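Local coordinates for exopolyphosphatase (Cytophaga hutchinsonii, PDB 3MDQ), which probably hydrolyses inorganic polyphosphate chains from their ends, releasing phosphate, as an exopolyphosphatase of the Ppx/GppA family, at residues 190-195 and 280-285. Numbering follows the deposited sequence.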
ATOM      1  N   GLU A 190      -9.053 -12.109 -15.743  1.00  9.74           N
ATOM      2  CA  GLU A 190     -10.268 -12.614 -15.114  1.00 11.81           C
ATOM      3  C   GLU A 190     -10.727 -11.723 -13.948  1.00 13.99           C
ATOM      4  O   GLU A 190     -11.927 -11.465 -13.795  1.00 18.28           O
ATOM      5  CB  GLU A 190     -10.049 -14.062 -14.639  1.00 12.86           C
ATOM      6  CG  GLU A 190      -9.862 -15.075 -15.775  1.00 13.19           C
ATOM      7  CD  GLU A 190     -11.028 -15.102 -16.746  1.00 19.56           C
ATOM      8  OE1 GLU A 190     -12.168 -15.137 -16.268  1.00 26.48           O
ATOM      9  OE2 GLU A 190     -10.793 -14.990 -17.966  1.00 22.44           O
ATOM     10  N   VAL A 191      -9.783 -11.254 -13.129  0.50 11.77           N
ATOM     11  CA  VAL A 191     -10.081 -10.528 -11.875  0.50 11.83           C
ATOM     12  C   VAL A 191     -10.525  -9.086 -12.135  0.50  9.81           C
ATOM     13  O   VAL A 191     -11.463  -8.564 -11.492  0.50  9.56           O
ATOM     14  CB  VAL A 191      -8.834 -10.491 -10.924  0.50 13.33           C
ATOM     15  CG1 VAL A 191      -9.099  -9.601  -9.693  0.50 12.17           C
ATOM     16  CG2 VAL A 191      -8.439 -11.873 -10.469  0.50 16.54           C
ATOM     17  N   LEU A 192      -9.881  -8.455 -13.105  1.00 11.55           N
ATOM     18  CA  LEU A 192      -9.960  -6.989 -13.252  1.00 11.88           C
ATOM     19  C   LEU A 192     -11.038  -6.480 -14.178  1.00 10.13           C
ATOM     20  O   LEU A 192     -11.049  -5.318 -14.558  1.00 10.92           O
ATOM     21  CB  LEU A 192      -8.590  -6.417 -13.636  1.00 11.96           C
ATOM     22  CG  LEU A 192      -7.512  -6.647 -12.587  1.00 12.46           C
ATOM     23  CD1 LEU A 192      -6.222  -6.116 -13.205  1.00 15.54           C
ATOM     24  CD2 LEU A 192      -7.856  -5.964 -11.264  1.00 14.71           C
ATOM     25  N   VAL A 193     -12.003  -7.328 -14.531  1.00 10.49           N
ATOM     26  CA  VAL A 193     -13.082  -6.872 -15.389  1.00 10.60           C
ATOM     27  C   VAL A 193     -13.788  -5.610 -14.893  1.00 12.64           C
ATOM     28  O   VAL A 193     -14.009  -4.713 -15.670  1.00 11.76           O
ATOM     29  CB  VAL A 193     -14.102  -8.023 -15.700  1.00 11.73           C
ATOM     30  CG1 VAL A 193     -15.284  -7.478 -16.510  1.00 15.82           C
ATOM     31  CG2 VAL A 193     -13.396  -9.078 -16.554  1.00 12.67           C
ATOM     32  N   PRO A 194     -14.056  -5.501 -13.585  1.00 11.31           N
ATOM     33  CA  PRO A 194     -14.747  -4.286 -13.118  1.00 10.47           C
ATOM     34  C   PRO A 194     -13.852  -3.052 -13.292  1.00 12.00           C
ATOM     35  O   PRO A 194     -14.342  -1.960 -13.516  1.00 10.89           O
ATOM     36  CB  PRO A 194     -15.020  -4.591 -11.654  1.00 11.90           C
ATOM     37  CG  PRO A 194     -15.070  -6.095 -11.598  1.00 15.07           C
ATOM     38  CD  PRO A 194     -14.031  -6.550 -12.548  1.00 12.78           C
ATOM     39  N   LEU A 195     -12.534  -3.245 -13.201  1.00 10.38           N
ATOM     40  CA  LEU A 195     -11.616  -2.146 -13.445  1.00  9.34           C
ATOM     41  C   LEU A 195     -11.621  -1.725 -14.910  1.00 10.43           C
ATOM     42  O   LEU A 195     -11.684  -0.526 -15.227  1.00 11.41           O
ATOM     43  CB  LEU A 195     -10.208  -2.487 -12.972  1.00  8.33           C
ATOM     44  CG  LEU A 195      -9.146  -1.463 -13.331  1.00  9.08           C
ATOM     45  CD1 LEU A 195      -9.340  -0.130 -12.557  1.00 11.56           C
ATOM     46  CD2 LEU A 195      -7.766  -2.017 -13.011  1.00 12.14           C
ATOM     47  N   ILE A 280       1.258  -3.892 -12.438  1.00  8.75           N
ATOM     48  CA  ILE A 280       1.377  -2.494 -12.881  1.00  8.56           C
ATOM     49  C   ILE A 280       1.427  -2.426 -14.418  1.00  8.95           C
ATOM     50  O   ILE A 280       0.719  -1.602 -15.033  1.00  9.98           O
ATOM     51  CB  ILE A 280       2.625  -1.792 -12.277  1.00  8.64           C
ATOM     52  CG1 ILE A 280       2.546  -1.750 -10.757  1.00 11.62           C
ATOM     53  CG2 ILE A 280       2.718  -0.331 -12.818  1.00 10.23           C
ATOM     54  CD1 ILE A 280       3.911  -1.352 -10.067  1.00 11.64           C
ATOM     55  N   GLU A 281       2.226  -3.296 -15.028  0.50  9.41           N
ATOM     56  CA  GLU A 281       2.308  -3.353 -16.480  0.50  9.07           C
ATOM     57  C   GLU A 281       0.905  -3.622 -17.040  0.50  9.52           C
ATOM     58  O   GLU A 281       0.462  -2.923 -17.957  0.50  9.25           O
ATOM     59  CB  GLU A 281       3.334  -4.396 -16.932  0.50  9.96           C
ATOM     60  CG  GLU A 281       3.390  -4.631 -18.426  0.50 10.07           C
ATOM     61  CD  GLU A 281       4.081  -3.560 -19.207  0.50 16.26           C
ATOM     62  OE1 GLU A 281       4.539  -2.565 -18.632  0.50 13.33           O
ATOM     63  OE2 GLU A 281       4.168  -3.728 -20.441  0.50 24.07           O
ATOM     64  N   HIS A 282       0.198  -4.597 -16.460  1.00 10.15           N
ATOM     65  CA  HIS A 282      -1.135  -4.945 -16.925  1.00  9.95           C
ATOM     66  C   HIS A 282      -2.038  -3.729 -16.920  1.00 10.54           C
ATOM     67  O   HIS A 282      -2.751  -3.458 -17.894  1.00 12.31           O
ATOM     68  CB  HIS A 282      -1.708  -6.029 -16.023  1.00  9.82           C
ATOM     69  CG  HIS A 282      -2.945  -6.658 -16.559  1.00 13.61           C
ATOM     70  ND1 HIS A 282      -2.913  -7.824 -17.279  1.00 15.18           N
ATOM     71  CD2 HIS A 282      -4.243  -6.294 -16.472  1.00 14.19           C
ATOM     72  CE1 HIS A 282      -4.144  -8.138 -17.652  1.00 14.16           C
ATOM     73  NE2 HIS A 282      -4.970  -7.221 -17.194  1.00 13.68           N
ATOM     74  N   VAL A 283      -2.008  -2.981 -15.820  1.00  9.95           N
ATOM     75  CA  VAL A 283      -2.848  -1.768 -15.686  1.00 11.81           C
ATOM     76  C   VAL A 283      -2.428  -0.662 -16.663  1.00 13.09           C
ATOM     77  O   VAL A 283      -3.265  -0.010 -17.282  1.00 11.40           O
ATOM     78  CB  VAL A 283      -2.864  -1.271 -14.219  1.00 11.08           C
ATOM     79  CG1 VAL A 283      -3.653   0.074 -14.101  1.00 12.23           C
ATOM     80  CG2 VAL A 283      -3.480  -2.343 -13.320  1.00 13.24           C
ATOM     81  N   LEU A 284      -1.128  -0.489 -16.845  1.00 11.94           N
ATOM     82  CA  LEU A 284      -0.606   0.470 -17.829  1.00 15.09           C
ATOM     83  C   LEU A 284      -1.117   0.258 -19.218  1.00 16.05           C
ATOM     84  O   LEU A 284      -1.380   1.244 -19.946  1.00 19.98           O
ATOM     85  CB  LEU A 284       0.920   0.415 -17.912  1.00 17.03           C
ATOM     86  CG  LEU A 284       1.643   1.313 -16.972  1.00 20.17           C
ATOM     87  CD1 LEU A 284       3.135   1.007 -17.124  1.00 24.60           C
ATOM     88  CD2 LEU A 284       1.347   2.819 -17.296  1.00 19.47           C
ATOM     89  N   LYS A 285      -1.305  -1.000 -19.623  1.00 13.36           N
ATOM     90  CA  LYS A 285      -1.839  -1.306 -20.932  1.00 17.17           C
ATOM     91  C   LYS A 285      -3.308  -0.905 -21.052  1.00 21.15           C
ATOM     92  O   LYS A 285      -3.775  -0.658 -22.158  1.00 23.34           O
ATOM     93  CB  LYS A 285      -1.643  -2.793 -21.254  1.00 18.64           C
ATOM     94  CG  LYS A 285      -0.171  -3.158 -21.448  1.00 29.28           C
TER
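L192 meets the ring of H282 through one methyl, CD1, which lies 3.8 Å from H282 CD2 and approaches obliquely. The two side chains reach out from opposite directions: in H282, CG is anti to the backbone N (chi1 -168°), which carries the imidazole away from its own helix and brings CD2 up to the L192 methyl. The one apolar pair is looser, with L195 CD2 4.3 Å from V283 CG2. These residues also form the nearest backbone pair, yet their CA atoms remain 9.1 Å apart, and the segments bury just 114 Å² between them, so side chains rather than backbones bridge the gap.

Both segments belong to the Ppx/GppA family region, and the mixed six-stranded sheet flanked by helices is consistent with the actin-like ATPase fold. L195 and V283 both rest on L134 of strand 133-138 in that sheet, so L134 is shared by helices 193-202 and 267-286. L192 occupies the break between helices 178-191 and 193-202: it is the first residue to leave helical geometry after the former and the N-cap residue of the latter. Its O also accepts a weak bond from L195 N (2.9 Å).

No hydrogen bond joins the segments. ND1 of H282 is hydrogen-bonded to ND1 of H185 on helix 178-191; the two imidazoles are inclined by about 15°, while F188 meets the H282 ring edge-to-face.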